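Local coordinates for FixK2 protein (Bradyrhizobium japonicum, PDB 4I2O) that binds DNA as a two-chain transcription regulator of the CRP/FNR superfamily and is probably active in the control of nitrogen-fixation genes, at residues Tyr62-Lys73 with Leu102-Arg113; Arg79-Leu87 with Pro181-Gly192. The protein carries 1 engineered substitution. One frame throughout, in Å; residues are numbered along the deposited sequence.

Contact 1: residues Tyr62-Lys73 with Leu102-Arg113; sequences YQVVTGAVRSYK and LAAEAIIDTSVR
Arg-70 pairs with Glu-105 between antiparallel neighbours in the beta-roll of the cyclic nucleotide-binding domain. Strands 69-73 and 103-106 form one ladder. Strands 62-64 and 110-113 form a second, in the other sheet of the roll. The Arg-70 side chain can be followed outward. CB rests 3.9 Å from Ile-107 CG1. CG, set between the backbone N and the carbonyl carbon (chi1 56°), is thereby brought 3.6 Å from Glu-105 O. CD lies 4.2 Å from Glu-105 OE1. The chain runs extended to NE, which bonds Glu-105 OE1 at 3.0 Å. NH2 reaches the same oxygen from above the carboxylate plane. NH1 bonds a water that also bonds Ile-107 O. Beyond the two segments, NH1 and NH2 form salt bridges to Asp-186 and Asp-48, so this guanidinium meets three carboxylates, Asp-186 being shared with Arg-80. Two residues on, Ala-103 CB sits over one face of the Tyr-72 ring, 3.5 Å from its CZ. At the corner, Val-65 and Thr-66 both face Ser-111 in a classic beta bulge. Their backbone nitrogens share Ser-111 O, approaching from the same face of its carbonyl plane. Thr-66 OG1 and Ser-111 OG are hydrogen-bonded at 2.6 Å.

Contact 2: residues Arg79-Leu87 with Pro181-Gly192; sequences RRQIGAFHL and PMSRRDIGDYLG. Engineered in segment 181-192: Ser-183 (natural residue Cys). With nucleotides of chain C.
The first helix of the Crp-like helix-turn-helix, 184-191, packs across strand 80-86 at the interface between the DNA-binding and cyclic nucleotide-binding domains. The strand and helix axes cross at -81°. Arg-80 extends from the strand with CG anti to the backbone N (chi1 176°), then bends at chi3 and brings its guanidinium edge to two aspartates one helical turn apart. NE and NH2 both bond Asp-189 OD2, at 2.8 and 2.9 Å, from its anti side, tilted out of the carboxylate plane. The guanidinium and this carboxylate are nearly perpendicular, 85° apart. NH2 also bonds Asp-186 OD1 at 2.8 Å. A lysine in place of Arg-80 has a single side-chain nitrogen, and would probably leave either Asp-189 or Asp-186 without its charged mate from the strand. Ile-82 N donates to Asp-189 O. Farther along the strand, Phe-85 turns an edge toward the Tyr-190 face, with CE2 3.4 Å from Tyr-190 CG. Met-182 CE lies over the centre of the Phe-85 ring, 3.8 Å from its centroid. At the helix start, engineered Ser-183 is the N-cap, its OG accepting from Asp-186 N. Arg-184 N bonds OP2 of DA7 of chain C at 2.9 Å, and Arg-184 NE bonds OP2 of DT8 of chain C. The helix thus meets the DNA backbone at its N-terminal end. Tyr-190 OH bonds Glu-167, and Asp-189 OD1 forms a salt bridge with Arg-154 of the second subunit. Ile-187 faces Phe-164 of helix 157-172 and Val-198 of helix 195-207, while Ile-82 touches Tyr-72 of strand 69-74.

How the contacts relate
From the N terminus the chain enters contact 1 at 62-73, then reaches 79-87, the first half of contact 2. It returns at 102-113 to close contact 1 within the beta-roll. Only after three helices, 117-126, 128-154 and 157-172, and strand 177-179 does 181-192 close contact 2. The two therefore cross, since their segments alternate. Contact 1 joins strands within one domain; contact 2 joins that domain to the helix-turn-helix. Strands 69-74 and 80-86 are neighbours in one sheet, where Ser-71 OG and His-86 NE2 lie 2.6 Å apart, a probable hydrogen bond. Asp-186 links the contacts again, because it meets arginines from both strands. Both contacts also touch the second subunit.

Contact 1: residues Tyr62-Lys73 with Leu102-Arg113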
loop_
_atom_site.group_PDB
_atom_site.type_symbol
_atom_site.label_atom_id
_atom_site.label_comp_id
_atom_site.label_asym_id
_atom_site.label_seq_id
_atom_site.Cartn_x
_atom_site.Cartn_y
_atom_site.Cartn_z
ATOM N N TYR A 62 -13.963 -6.562 12.523
ATOM C CA TYR A 62 -14.917 -7.488 11.875
ATOM C C TYR A 62 -14.220 -8.708 11.269
ATOM O O TYR A 62 -13.061 -8.620 10.842
ATOM C CB TYR A 62 -15.577 -6.771 10.686
ATOM C CG TYR A 62 -16.246 -5.439 11.007
ATOM C CD1 TYR A 62 -17.623 -5.361 11.193
ATOM C CD2 TYR A 62 -15.504 -4.274 11.127
ATOM C CE1 TYR A 62 -18.254 -4.114 11.521
ATOM C CE2 TYR A 62 -16.111 -3.046 11.429
ATOM C CZ TYR A 62 -17.480 -2.975 11.621
ATOM O OH TYR A 62 -18.048 -1.733 11.905
ATOM N N GLN A 63 -14.929 -9.833 11.178
ATOM C CA GLN A 63 -14.374 -10.983 10.486
ATOM C C GLN A 63 -15.464 -11.509 9.571
ATOM O O GLN A 63 -16.592 -11.713 10.011
ATOM C CB GLN A 63 -13.910 -12.053 11.481
ATOM C CG GLN A 63 -13.374 -13.295 10.789
ATOM C CD GLN A 63 -13.017 -14.381 11.759
ATOM O OE1 GLN A 63 -13.738 -14.609 12.750
ATOM N NE2 GLN A 63 -11.896 -15.068 11.501
ATOM N N VAL A 64 -15.173 -11.663 8.278
ATOM C CA VAL A 64 -16.197 -12.275 7.382
ATOM C C VAL A 64 -16.466 -13.727 7.779
ATOM O O VAL A 64 -15.529 -14.520 7.963
ATOM C CB VAL A 64 -15.717 -12.183 5.909
ATOM C CG1 VAL A 64 -16.756 -12.681 4.952
ATOM C CG2 VAL A 64 -15.311 -10.735 5.524
ATOM N N VAL A 65 -17.738 -14.086 7.946
ATOM C CA VAL A 65 -18.112 -15.495 8.151
ATOM C C VAL A 65 -18.581 -16.042 6.807
ATOM O O VAL A 65 -18.012 -17.009 6.275
ATOM C CB VAL A 65 -19.204 -15.643 9.197
ATOM C CG1 VAL A 65 -19.595 -17.132 9.365
ATOM C CG2 VAL A 65 -18.747 -15.081 10.517
ATOM N N THR A 66 -19.597 -15.423 6.225
ATOM C CA THR A 66 -19.925 -15.772 4.826
ATOM C C THR A 66 -20.030 -14.529 4.004
ATOM O O THR A 66 -20.273 -13.459 4.554
ATOM C CB THR A 66 -21.269 -16.501 4.709
ATOM O OG1 THR A 66 -22.330 -15.644 5.189
ATOM C CG2 THR A 66 -21.282 -17.808 5.570
ATOM N N GLY A 67 -19.863 -14.673 2.690
ATOM C CA GLY A 67 -19.937 -13.550 1.766
ATOM C C GLY A 67 -18.592 -12.904 1.431
ATOM O O GLY A 67 -17.603 -13.591 1.277
ATOM N N ALA A 68 -18.586 -11.593 1.226
ATOM C CA ALA A 68 -17.368 -10.915 0.731
ATOM C C ALA A 68 -17.544 -9.422 0.889
ATOM O O ALA A 68 -18.655 -8.898 0.709
ATOM C CB ALA A 68 -17.123 -11.274 -0.772
ATOM N N VAL A 69 -16.426 -8.745 1.136
ATOM C CA VAL A 69 -16.447 -7.302 1.431
ATOM C C VAL A 69 -15.369 -6.624 0.575
ATOM O O VAL A 69 -14.303 -7.176 0.369
ATOM C CB VAL A 69 -16.164 -7.099 2.949
ATOM C CG1 VAL A 69 -16.042 -5.574 3.307
ATOM C CG2 VAL A 69 -17.334 -7.724 3.787
ATOM N N ARG A 70 -15.633 -5.416 0.106
ATOM C CA ARG A 70 -14.547 -4.619 -0.522
ATOM C C ARG A 70 -14.201 -3.392 0.305
ATOM O O ARG A 70 -15.098 -2.738 0.824
ATOM C CB ARG A 70 -14.976 -4.206 -1.945
ATOM C CG ARG A 70 -16.320 -3.439 -1.980
ATOM C CD ARG A 70 -16.757 -2.987 -3.462
ATOM N NE ARG A 70 -18.103 -2.444 -3.383
ATOM C CZ ARG A 70 -19.214 -3.085 -3.775
ATOM N NH1 ARG A 70 -19.182 -4.239 -4.437
ATOM N NH2 ARG A 70 -20.391 -2.521 -3.567
ATOM N N SER A 71 -12.906 -3.076 0.419
ATOM C CA SER A 71 -12.430 -1.876 1.111
ATOM C C SER A 71 -11.875 -0.984 0.017
ATOM O O SER A 71 -11.126 -1.481 -0.825
ATOM C CB SER A 71 -11.262 -2.191 2.106
ATOM O OG SER A 71 -11.765 -2.840 3.282
ATOM N N TYR A 72 -12.241 0.304 0.032
ATOM C CA TYR A 72 -11.865 1.201 -1.064
ATOM C C TYR A 72 -11.764 2.657 -0.658
ATOM O O TYR A 72 -12.217 3.090 0.439
ATOM C CB TYR A 72 -12.897 1.060 -2.186
ATOM C CG TYR A 72 -14.234 1.477 -1.735
ATOM C CD1 TYR A 72 -14.647 2.803 -1.853
ATOM C CD2 TYR A 72 -15.080 0.556 -1.091
ATOM C CE1 TYR A 72 -15.894 3.206 -1.380
ATOM C CE2 TYR A 72 -16.290 0.940 -0.619
ATOM C CZ TYR A 72 -16.696 2.250 -0.755
ATOM O OH TYR A 72 -17.923 2.599 -0.270
ATOM N N LYS A 73 -11.112 3.438 -1.526
ATOM C CA LYS A 73 -11.054 4.873 -1.333
ATOM C C LYS A 73 -11.640 5.481 -2.577
ATOM O O LYS A 73 -11.457 4.931 -3.656
ATOM C CB LYS A 73 -9.583 5.344 -1.216
ATOM C CG LYS A 73 -8.884 4.828 0.069
ATOM C CD LYS A 73 -7.452 5.351 0.231
ATOM C CE LYS A 73 -7.440 6.686 0.938
ATOM N NZ LYS A 73 -7.798 6.597 2.392
ATOM N N LEU A 102 -10.305 3.446 5.037
ATOM C CA LEU A 102 -10.960 3.021 3.824
ATOM C C LEU A 102 -12.427 2.794 4.199
ATOM O O LEU A 102 -12.727 2.490 5.352
ATOM C CB LEU A 102 -10.386 1.693 3.278
ATOM C CG LEU A 102 -9.095 1.867 2.432
ATOM C CD1 LEU A 102 -7.928 2.063 3.339
ATOM C CD2 LEU A 102 -8.793 0.729 1.504
ATOM N N ALA A 103 -13.311 2.941 3.241
ATOM C CA ALA A 103 -14.720 2.551 3.418
ATOM C C ALA A 103 -14.795 1.050 3.167
ATOM O O ALA A 103 -13.894 0.485 2.549
ATOM C CB ALA A 103 -15.584 3.306 2.422
ATOM N N ALA A 104 -15.884 0.388 3.617
ATOM C CA ALA A 104 -16.012 -1.058 3.398
ATOM C C ALA A 104 -17.452 -1.272 3.085
ATOM O O ALA A 104 -18.323 -0.673 3.750
ATOM C CB ALA A 104 -15.652 -1.880 4.700
ATOM N N GLU A 105 -17.708 -2.115 2.091
ATOM C CA GLU A 105 -19.079 -2.408 1.647
ATOM C C GLU A 105 -19.202 -3.874 1.391
ATOM O O GLU A 105 -18.290 -4.504 0.888
ATOM C CB GLU A 105 -19.390 -1.710 0.297
ATOM C CG GLU A 105 -19.909 -0.302 0.375
ATOM C CD GLU A 105 -20.060 0.357 -1.000
ATOM O OE1 GLU A 105 -19.420 -0.122 -1.976
ATOM O OE2 GLU A 105 -20.778 1.391 -1.085
ATOM N N ALA A 106 -20.384 -4.431 1.678
ATOM C CA ALA A 106 -20.643 -5.820 1.306
ATOM C C ALA A 106 -20.748 -5.940 -0.210
ATOM O O ALA A 106 -21.463 -5.179 -0.834
ATOM C CB ALA A 106 -21.944 -6.327 1.955
ATOM N N ILE A 107 -20.047 -6.920 -0.790
ATOM C CA ILE A 107 -20.106 -7.176 -2.243
ATOM C C ILE A 107 -21.347 -7.997 -2.575
ATOM O O ILE A 107 -21.972 -7.812 -3.640
ATOM C CB ILE A 107 -18.866 -7.911 -2.716
ATOM C CG1 ILE A 107 -17.644 -7.013 -2.493
ATOM C CG2 ILE A 107 -18.934 -8.222 -4.213
ATOM C CD1 ILE A 107 -16.326 -7.817 -2.633
ATOM N N ILE A 108 -21.699 -8.888 -1.642
ATOM C CA ILE A 108 -22.901 -9.768 -1.747
ATOM C C ILE A 108 -23.428 -9.855 -0.332
ATOM O O ILE A 108 -22.757 -9.422 0.586
ATOM C CB ILE A 108 -22.536 -11.195 -2.250
ATOM C CG1 ILE A 108 -21.308 -11.752 -1.507
ATOM C CG2 ILE A 108 -22.254 -11.183 -3.781
ATOM C CD1 ILE A 108 -21.006 -13.233 -1.819
ATOM N N ASP A 109 -24.655 -10.362 -0.144
ATOM C CA ASP A 109 -25.097 -10.563 1.253
ATOM C C ASP A 109 -23.992 -11.224 2.072
ATOM O O ASP A 109 -23.433 -12.252 1.619
ATOM C CB ASP A 109 -26.352 -11.468 1.296
ATOM C CG ASP A 109 -27.580 -10.795 0.739
ATOM O OD1 ASP A 109 -27.487 -9.604 0.427
ATOM O OD2 ASP A 109 -28.657 -11.445 0.628
ATOM N N THR A 110 -23.702 -10.678 3.270
ATOM C CA THR A 110 -22.500 -11.087 4.023
ATOM C C THR A 110 -22.838 -11.178 5.498
ATOM O O THR A 110 -23.566 -10.315 6.021
ATOM C CB THR A 110 -21.418 -10.033 3.815
ATOM O OG1 THR A 110 -20.962 -10.158 2.447
ATOM C CG2 THR A 110 -20.184 -10.258 4.732
ATOM N N SER A 111 -22.331 -12.225 6.164
ATOM C CA SER A 111 -22.433 -12.288 7.628
ATOM C C SER A 111 -21.035 -12.111 8.222
ATOM O O SER A 111 -20.050 -12.599 7.683
ATOM C CB SER A 111 -23.065 -13.609 8.089
ATOM O OG SER A 111 -22.352 -14.730 7.579
ATOM N N VAL A 112 -20.953 -11.335 9.297
ATOM C CA VAL A 112 -19.668 -11.100 9.919
ATOM C C VAL A 112 -19.790 -11.426 11.413
ATOM O O VAL A 112 -20.899 -11.537 11.986
ATOM C CB VAL A 112 -19.230 -9.637 9.768
ATOM C CG1 VAL A 112 -19.029 -9.287 8.249
ATOM C CG2 VAL A 112 -20.247 -8.715 10.468
ATOM N N ARG A 113 -18.645 -11.580 12.053
ATOM C CA ARG A 113 -18.601 -11.516 13.532
ATOM C C ARG A 113 -17.893 -10.188 13.836
ATOM O O ARG A 113 -17.034 -9.737 13.054
ATOM C CB ARG A 113 -17.790 -12.677 14.099
ATOM C CG ARG A 113 -18.370 -14.054 13.771
ATOM C CD ARG A 113 -17.668 -15.227 14.456
ATOM N NE ARG A 113 -16.229 -15.046 14.641
ATOM C CZ ARG A 113 -15.450 -15.925 15.278
ATOM N NH1 ARG A 113 -15.976 -17.044 15.775
ATOM N NH2 ARG A 113 -14.144 -15.697 15.423
HETATM O O HOH W 1 -21.785 -5.605 -5.172
#

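Contact 2: residues Arg79-Leu87 with Pro181-Gly192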
loop_
_atom_site.group_PDB
_atom_site.type_symbol
_atom_site.label_atom_id
_atom_site.label_comp_id
_atom_site.label_asym_id
_atom_site.label_seq_id
_atom_site.Cartn_x
_atom_site.Cartn_y
_atom_site.Cartn_z
ATOM N N ARG A 79 -13.956 8.236 -9.236
ATOM C CA ARG A 79 -12.951 7.198 -9.408
ATOM C C ARG A 79 -12.719 6.442 -8.111
ATOM O O ARG A 79 -12.750 7.041 -7.047
ATOM C CB ARG A 79 -11.631 7.876 -9.826
ATOM C CG ARG A 79 -11.607 8.269 -11.349
ATOM C CD ARG A 79 -10.223 9.017 -11.513
ATOM N NE ARG A 79 -10.363 10.392 -11.016
ATOM C CZ ARG A 79 -9.363 11.264 -10.978
ATOM N NH1 ARG A 79 -8.153 10.885 -11.382
ATOM N NH2 ARG A 79 -9.560 12.512 -10.537
ATOM N N ARG A 80 -12.473 5.134 -8.188
ATOM C CA ARG A 80 -12.455 4.308 -6.977
ATOM C C ARG A 80 -11.289 3.319 -7.044
ATOM O O ARG A 80 -11.098 2.705 -8.092
ATOM C CB ARG A 80 -13.765 3.468 -6.916
ATOM C CG ARG A 80 -13.714 2.526 -5.727
ATOM C CD ARG A 80 -15.094 1.788 -5.665
ATOM N NE ARG A 80 -15.152 0.831 -6.757
ATOM C CZ ARG A 80 -16.062 -0.150 -6.849
ATOM N NH1 ARG A 80 -16.876 -0.396 -5.817
ATOM N NH2 ARG A 80 -16.075 -0.933 -7.927
ATOM N N GLN A 81 -10.470 3.233 -5.990
ATOM C CA GLN A 81 -9.423 2.238 -5.883
ATOM C C GLN A 81 -9.897 1.292 -4.796
ATOM O O GLN A 81 -10.105 1.716 -3.625
ATOM C CB GLN A 81 -8.053 2.880 -5.494
ATOM C CG GLN A 81 -7.017 1.786 -5.240
ATOM C CD GLN A 81 -6.672 1.008 -6.474
ATOM O OE1 GLN A 81 -6.481 1.599 -7.570
ATOM N NE2 GLN A 81 -6.507 -0.327 -6.317
ATOM N N ILE A 82 -10.119 0.022 -5.166
ATOM C CA ILE A 82 -10.314 -1.009 -4.126
ATOM C C ILE A 82 -8.933 -1.483 -3.584
ATOM O O ILE A 82 -8.044 -1.984 -4.346
ATOM C CB ILE A 82 -11.134 -2.175 -4.740
ATOM C CG1 ILE A 82 -12.575 -1.704 -4.902
ATOM C CG2 ILE A 82 -11.118 -3.360 -3.731
ATOM C CD1 ILE A 82 -13.477 -2.717 -5.695
ATOM N N GLY A 83 -8.733 -1.368 -2.261
ATOM C CA GLY A 83 -7.484 -1.718 -1.639
ATOM C C GLY A 83 -7.426 -3.170 -1.266
ATOM O O GLY A 83 -6.331 -3.762 -1.224
ATOM N N ALA A 84 -8.602 -3.799 -1.059
ATOM C CA ALA A 84 -8.575 -5.177 -0.662
ATOM C C ALA A 84 -9.968 -5.773 -0.781
ATOM O O ALA A 84 -10.972 -5.063 -0.622
ATOM C CB ALA A 84 -8.096 -5.324 0.836
ATOM N N PHE A 85 -9.985 -7.070 -1.002
ATOM C CA PHE A 85 -11.253 -7.870 -0.912
ATOM C C PHE A 85 -11.121 -8.709 0.332
ATOM O O PHE A 85 -10.052 -9.277 0.575
ATOM C CB PHE A 85 -11.352 -8.777 -2.088
ATOM C CG PHE A 85 -11.655 -8.055 -3.390
ATOM C CD1 PHE A 85 -12.887 -7.374 -3.541
ATOM C CD2 PHE A 85 -10.742 -8.053 -4.438
ATOM C CE1 PHE A 85 -13.188 -6.699 -4.718
ATOM C CE2 PHE A 85 -11.082 -7.415 -5.678
ATOM C CZ PHE A 85 -12.318 -6.718 -5.798
ATOM N N HIS A 86 -12.160 -8.769 1.173
ATOM C CA HIS A 86 -12.094 -9.595 2.413
ATOM C C HIS A 86 -13.083 -10.716 2.234
ATOM O O HIS A 86 -14.224 -10.491 1.819
ATOM C CB HIS A 86 -12.523 -8.763 3.597
ATOM C CG HIS A 86 -11.797 -7.450 3.659
ATOM N ND1 HIS A 86 -10.436 -7.393 3.777
ATOM C CD2 HIS A 86 -12.228 -6.167 3.586
ATOM C CE1 HIS A 86 -10.057 -6.120 3.855
ATOM N NE2 HIS A 86 -11.124 -5.361 3.697
ATOM N N LEU A 87 -12.584 -11.934 2.405
ATOM C CA LEU A 87 -13.306 -13.144 2.017
ATOM C C LEU A 87 -13.504 -13.923 3.341
ATOM O O LEU A 87 -13.005 -13.512 4.376
ATOM C CB LEU A 87 -12.430 -13.916 1.024
ATOM C CG LEU A 87 -12.151 -13.178 -0.282
ATOM C CD1 LEU A 87 -11.202 -14.029 -1.094
ATOM C CD2 LEU A 87 -13.476 -12.918 -1.086
ATOM N N PRO A 181 -16.900 -13.499 -6.175
ATOM C CA PRO A 181 -18.156 -12.851 -5.733
ATOM C C PRO A 181 -18.377 -11.480 -6.341
ATOM O O PRO A 181 -19.519 -10.980 -6.205
ATOM C CB PRO A 181 -17.968 -12.668 -4.223
ATOM C CG PRO A 181 -16.396 -12.487 -4.086
ATOM C CD PRO A 181 -15.885 -13.558 -5.092
ATOM N N MET A 182 -17.356 -10.873 -6.976
ATOM C CA MET A 182 -17.436 -9.501 -7.409
ATOM C C MET A 182 -17.525 -9.336 -8.960
ATOM O O MET A 182 -17.146 -10.260 -9.747
ATOM C CB MET A 182 -16.181 -8.749 -6.838
ATOM C CG MET A 182 -14.881 -9.045 -7.618
ATOM S SD MET A 182 -14.189 -10.685 -7.468
ATOM C CE MET A 182 -13.417 -10.726 -5.838
ATOM N N SER A 183 -18.011 -8.162 -9.360
ATOM C CA SER A 183 -18.201 -7.776 -10.743
ATOM C C SER A 183 -16.892 -7.434 -11.413
ATOM O O SER A 183 -15.865 -7.276 -10.750
ATOM C CB SER A 183 -19.075 -6.512 -10.788
ATOM O OG SER A 183 -18.334 -5.449 -10.182
ATOM N N ARG A 184 -16.946 -7.274 -12.733
ATOM C CA ARG A 184 -15.773 -6.895 -13.497
ATOM C C ARG A 184 -15.329 -5.470 -13.123
ATOM O O ARG A 184 -14.123 -5.103 -13.168
ATOM C CB ARG A 184 -16.116 -7.007 -15.041
ATOM C CG ARG A 184 -16.427 -8.493 -15.520
ATOM C CD ARG A 184 -15.176 -9.407 -15.372
ATOM N NE ARG A 184 -15.338 -10.659 -16.156
ATOM C CZ ARG A 184 -15.506 -11.882 -15.640
ATOM N NH1 ARG A 184 -15.592 -12.107 -14.300
ATOM N NH2 ARG A 184 -15.592 -12.899 -16.488
ATOM N N ARG A 185 -16.294 -4.628 -12.774
ATOM C CA ARG A 185 -15.930 -3.277 -12.376
ATOM C C ARG A 185 -15.184 -3.301 -11.024
ATOM O O ARG A 185 -14.211 -2.515 -10.821
ATOM C CB ARG A 185 -17.214 -2.449 -12.226
ATOM C CG ARG A 185 -16.923 -0.989 -11.764
ATOM C CD ARG A 185 -18.241 -0.175 -11.690
ATOM N NE ARG A 185 -18.647 0.184 -13.058
ATOM C CZ ARG A 185 -17.974 1.100 -13.772
ATOM N NH1 ARG A 185 -16.916 1.762 -13.248
ATOM N NH2 ARG A 185 -18.337 1.372 -15.004
ATOM N N ASP A 186 -15.615 -4.153 -10.102
ATOM C CA ASP A 186 -14.825 -4.228 -8.855
ATOM C C ASP A 186 -13.440 -4.769 -9.172
ATOM O O ASP A 186 -12.426 -4.318 -8.589
ATOM C CB ASP A 186 -15.479 -5.205 -7.850
ATOM C CG ASP A 186 -16.634 -4.607 -7.089
ATOM O OD1 ASP A 186 -17.089 -3.497 -7.378
ATOM O OD2 ASP A 186 -17.130 -5.320 -6.183
ATOM N N ILE A 187 -13.340 -5.785 -10.044
ATOM C CA ILE A 187 -11.984 -6.289 -10.355
ATOM C C ILE A 187 -11.134 -5.168 -10.963
ATOM O O ILE A 187 -9.971 -5.026 -10.606
ATOM C CB ILE A 187 -11.992 -7.506 -11.284
ATOM C CG1 ILE A 187 -12.794 -8.661 -10.582
ATOM C CG2 ILE A 187 -10.587 -7.990 -11.618
ATOM C CD1 ILE A 187 -13.095 -9.831 -11.573
ATOM N N GLY A 188 -11.659 -4.452 -11.959
ATOM C CA GLY A 188 -10.870 -3.347 -12.547
ATOM C C GLY A 188 -10.498 -2.335 -11.461
ATOM O O GLY A 188 -9.361 -1.890 -11.474
ATOM N N ASP A 189 -11.415 -1.949 -10.551
ATOM C CA ASP A 189 -11.048 -0.970 -9.491
ATOM C C ASP A 189 -10.078 -1.490 -8.456
ATOM O O ASP A 189 -9.362 -0.685 -7.847
ATOM C CB ASP A 189 -12.297 -0.322 -8.784
ATOM C CG ASP A 189 -13.090 0.536 -9.722
ATOM O OD1 ASP A 189 -12.499 1.027 -10.718
ATOM O OD2 ASP A 189 -14.277 0.840 -9.417
ATOM N N TYR A 190 -9.931 -2.817 -8.354
ATOM C CA TYR A 190 -8.845 -3.383 -7.526
ATOM C C TYR A 190 -7.527 -3.321 -8.258
ATOM O O TYR A 190 -6.471 -3.070 -7.653
ATOM C CB TYR A 190 -9.195 -4.873 -7.267
ATOM C CG TYR A 190 -8.241 -5.682 -6.361
ATOM C CD1 TYR A 190 -7.881 -5.240 -5.065
ATOM C CD2 TYR A 190 -7.740 -6.895 -6.796
ATOM C CE1 TYR A 190 -7.085 -6.038 -4.226
ATOM C CE2 TYR A 190 -6.939 -7.697 -5.948
ATOM C CZ TYR A 190 -6.638 -7.266 -4.677
ATOM O OH TYR A 190 -5.888 -8.043 -3.811
ATOM N N LEU A 191 -7.569 -3.453 -9.581
ATOM C CA LEU A 191 -6.336 -3.569 -10.372
ATOM C C LEU A 191 -5.937 -2.263 -11.096
ATOM O O LEU A 191 -4.988 -2.291 -11.864
ATOM C CB LEU A 191 -6.475 -4.667 -11.491
ATOM C CG LEU A 191 -6.822 -6.070 -10.957
ATOM C CD1 LEU A 191 -6.980 -7.068 -12.154
ATOM C CD2 LEU A 191 -5.662 -6.453 -9.984
ATOM N N GLY A 192 -6.637 -1.151 -10.876
ATOM C CA GLY A 192 -6.269 0.112 -11.539
ATOM C C GLY A 192 -6.560 0.056 -13.024
ATOM O O GLY A 192 -5.887 0.709 -13.824
ATOM P P DA C 7 -20.043 -8.828 -14.287
ATOM O OP1 DA C 7 -19.615 -9.934 -13.402
ATOM O OP2 DA C 7 -19.449 -7.449 -14.135
ATOM O "O5'" DA C 7 -19.828 -9.198 -15.808
ATOM C "C5'" DA C 7 -20.401 -10.499 -16.337
ATOM C "C4'" DA C 7 -20.083 -10.520 -17.839
ATOM O "O4'" DA C 7 -20.957 -9.571 -18.498
ATOM C "C3'" DA C 7 -18.654 -10.153 -18.192
ATOM O "O3'" DA C 7 -18.139 -11.399 -18.770
ATOM C "C2'" DA C 7 -18.774 -9.004 -19.245
ATOM C "C1'" DA C 7 -20.268 -9.136 -19.650
ATOM N N9 DA C 7 -20.854 -7.831 -19.957
ATOM C C8 DA C 7 -20.947 -6.734 -19.137
ATOM N N7 DA C 7 -21.547 -5.687 -19.682
ATOM C C5 DA C 7 -21.923 -6.148 -20.955
ATOM C C6 DA C 7 -22.575 -5.519 -22.016
ATOM N N6 DA C 7 -22.996 -4.251 -21.870
ATOM N N1 DA C 7 -22.815 -6.251 -23.171
ATOM C C2 DA C 7 -22.327 -7.521 -23.167
ATOM N N3 DA C 7 -21.652 -8.198 -22.182
ATOM C C4 DA C 7 -21.507 -7.455 -21.127
ATOM P P DT C 8 -16.647 -11.425 -19.475
ATOM O OP1 DT C 8 -16.259 -12.904 -19.487
ATOM O OP2 DT C 8 -15.881 -10.283 -18.981
ATOM O "O5'" DT C 8 -16.960 -11.083 -21.068
ATOM C "C5'" DT C 8 -17.824 -12.026 -21.696
ATOM C "C4'" DT C 8 -18.084 -11.506 -23.098
ATOM O "O4'" DT C 8 -18.739 -10.217 -23.054
ATOM C "C3'" DT C 8 -16.805 -11.252 -23.924
ATOM O "O3'" DT C 8 -17.030 -12.010 -25.084
ATOM C "C2'" DT C 8 -16.730 -9.775 -24.296
ATOM C "C1'" DT C 8 -18.180 -9.400 -24.126
ATOM N N1 DT C 8 -18.467 -7.957 -23.713
ATOM C C2 DT C 8 -19.260 -7.126 -24.511
ATOM O O2 DT C 8 -19.713 -7.430 -25.622
ATOM N N3 DT C 8 -19.532 -5.892 -24.010
ATOM C C4 DT C 8 -19.063 -5.384 -22.777
ATOM O O4 DT C 8 -19.422 -4.260 -22.418
ATOM C C5 DT C 8 -18.231 -6.274 -21.980
ATOM C C7 DT C 8 -17.678 -5.803 -20.639
ATOM C C6 DT C 8 -17.978 -7.523 -22.459
HETATM O O HOH W 2 -12.912 3.915 -10.794
HETATM O O HOH W 3 -19.342 -1.830 -6.745
HETATM O O HOH W 4 -7.490 -8.426 -1.314
#